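Local atomic coordinates of protein similar to metal-dependent hydrolase (Staphylococcus aureus subsp. aureus Mu50, PDB entry 3ESH), a protein that is a probable metal-dependent hydrolase of the metallo-beta-lactamase superfamily, whose exact substrate is not established. Residues 106-111 with 183-188. Numbering follows the deposited sequence.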
# COMPACT_ATOMS: atom_id res chain seq x y z
N MSE A 106 -16.38 5.92 -21.32
CA MSE A 106 -15.45 4.85 -21.67
C MSE A 106 -15.22 3.85 -20.52
O MSE A 106 -14.97 4.25 -19.40
CB MSE A 106 -14.10 5.44 -22.10
CG MSE A 106 -14.15 6.49 -23.16
SE MSE A 106 -14.76 5.79 -24.88
CE MSE A 106 -13.29 4.63 -25.17
N THR A 107 -15.32 2.56 -20.82
CA THR A 107 -15.07 1.55 -19.80
C THR A 107 -13.56 1.48 -19.61
O THR A 107 -13.08 1.29 -18.50
CB THR A 107 -15.57 0.17 -20.27
OG1 THR A 107 -14.73 -0.30 -21.33
CG2 THR A 107 -16.99 0.26 -20.76
N HIS A 108 -12.83 1.66 -20.71
CA HIS A 108 -11.38 1.69 -20.72
C HIS A 108 -10.89 2.17 -22.09
O HIS A 108 -11.66 2.21 -23.02
CB HIS A 108 -10.79 0.33 -20.33
CG HIS A 108 -11.14 -0.79 -21.26
ND1 HIS A 108 -12.44 -1.10 -21.58
CD2 HIS A 108 -10.37 -1.71 -21.87
CE1 HIS A 108 -12.46 -2.17 -22.35
NE2 HIS A 108 -11.21 -2.57 -22.54
N MSE A 109 -9.62 2.55 -22.19
CA MSE A 109 -9.06 3.11 -23.43
C MSE A 109 -8.28 2.21 -24.40
O MSE A 109 -7.52 2.70 -25.23
CB MSE A 109 -8.18 4.32 -23.07
CG MSE A 109 -8.94 5.47 -22.45
SE MSE A 109 -10.23 6.35 -23.66
CE MSE A 109 -8.92 6.87 -24.98
N HIS A 110 -8.49 0.90 -24.30
CA HIS A 110 -7.83 -0.03 -25.22
C HIS A 110 -8.30 0.32 -26.66
O HIS A 110 -9.37 0.91 -26.84
CB HIS A 110 -8.18 -1.47 -24.83
CG HIS A 110 -7.46 -1.93 -23.60
ND1 HIS A 110 -7.75 -3.13 -22.98
CD2 HIS A 110 -6.45 -1.38 -22.89
CE1 HIS A 110 -6.95 -3.28 -21.94
NE2 HIS A 110 -6.16 -2.24 -21.87
N PHE A 111 -7.51 -0.03 -27.66
CA PHE A 111 -7.85 0.32 -29.04
C PHE A 111 -9.20 -0.22 -29.52
O PHE A 111 -9.92 0.47 -30.24
CB PHE A 111 -6.75 -0.13 -30.01
CG PHE A 111 -6.87 -1.56 -30.45
CD1 PHE A 111 -6.29 -2.58 -29.70
CD2 PHE A 111 -7.57 -1.88 -31.60
CE1 PHE A 111 -6.40 -3.91 -30.11
CE2 PHE A 111 -7.69 -3.21 -32.02
CZ PHE A 111 -7.11 -4.22 -31.27
N GLY A 183 -11.39 -1.91 -12.12
CA GLY A 183 -10.03 -2.39 -12.19
C GLY A 183 -10.08 -3.79 -12.74
O GLY A 183 -11.10 -4.22 -13.26
N GLY A 184 -8.98 -4.53 -12.64
CA GLY A 184 -8.98 -5.89 -13.14
C GLY A 184 -8.46 -6.01 -14.55
O GLY A 184 -7.26 -6.21 -14.74
N HIS A 185 -9.35 -5.90 -15.53
CA HIS A 185 -8.93 -5.98 -16.93
C HIS A 185 -7.91 -4.90 -17.19
O HIS A 185 -6.93 -5.07 -17.92
CB HIS A 185 -10.12 -5.74 -17.85
CG HIS A 185 -9.76 -5.74 -19.31
ND1 HIS A 185 -9.53 -6.90 -20.02
CD2 HIS A 185 -9.57 -4.72 -20.18
CE1 HIS A 185 -9.21 -6.60 -21.26
NE2 HIS A 185 -9.23 -5.28 -21.39
N SER A 186 -8.16 -3.76 -16.57
CA SER A 186 -7.31 -2.59 -16.71
C SER A 186 -7.21 -1.99 -15.32
O SER A 186 -8.10 -2.18 -14.51
CB SER A 186 -8.00 -1.61 -17.65
OG SER A 186 -7.11 -0.64 -18.08
N PHE A 187 -6.15 -1.26 -15.02
CA PHE A 187 -6.08 -0.68 -13.69
C PHE A 187 -7.19 0.33 -13.52
O PHE A 187 -7.70 0.52 -12.42
CB PHE A 187 -4.76 0.04 -13.44
CG PHE A 187 -4.64 0.54 -12.03
CD1 PHE A 187 -4.30 -0.34 -11.00
CD2 PHE A 187 -4.95 1.85 -11.72
CE1 PHE A 187 -4.28 0.09 -9.68
CE2 PHE A 187 -4.93 2.29 -10.41
CZ PHE A 187 -4.61 1.41 -9.38
N GLY A 188 -7.58 0.97 -14.62
CA GLY A 188 -8.63 1.97 -14.54
C GLY A 188 -9.94 1.52 -15.15
O GLY A 188 -10.84 2.33 -15.35
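His108 and His110 meet His185 at the probable metal site of a metallo-beta-lactamase fold. The first two belong to the His-X-His-X-Asp-His signature, in the loop after strand 103-105. His185 comes from the loop between strands 177-181 and 190-196. The three imidazoles form a buried cluster. The ring ends of His110 and His185 face each other. His185 NE2 lies 3.1 Å from His110 ND1, close to the plane of the His110 ring and at its edge. The two rings meet rim to rim, with planes 61° apart. His185 has CG anti to the backbone N (chi1 177°), which carries its ring across to the histidine pair. His108 CD2 touches His185 CD2 at 3.5 Å, and the ring planes stand at 83°. His108 NE2 is also 3.5 Å from His185 NE2. Ser186 adds a looser contact, its CB 4.3 Å from His108 CB. Its OG is hydrogen-bonded to Glu137, which also accepts a bond from Met109 N and so links the two loops. At the edge of the His185 ring away from these histidines, ND1 is hydrogen-bonded to Asp223 OD1. This bond would help set the ring rotation, as a second-shell carboxylate does if a metal binds. His110, His185 and Asp206 turn donor atoms toward one point, consistent with a metal site vacant in this model. His108 NE2 lies beside them, weakly hydrogen-bonded to Asp206 OD2; it may be a further ligand, as histidines of this signature bind zinc or iron in relatives.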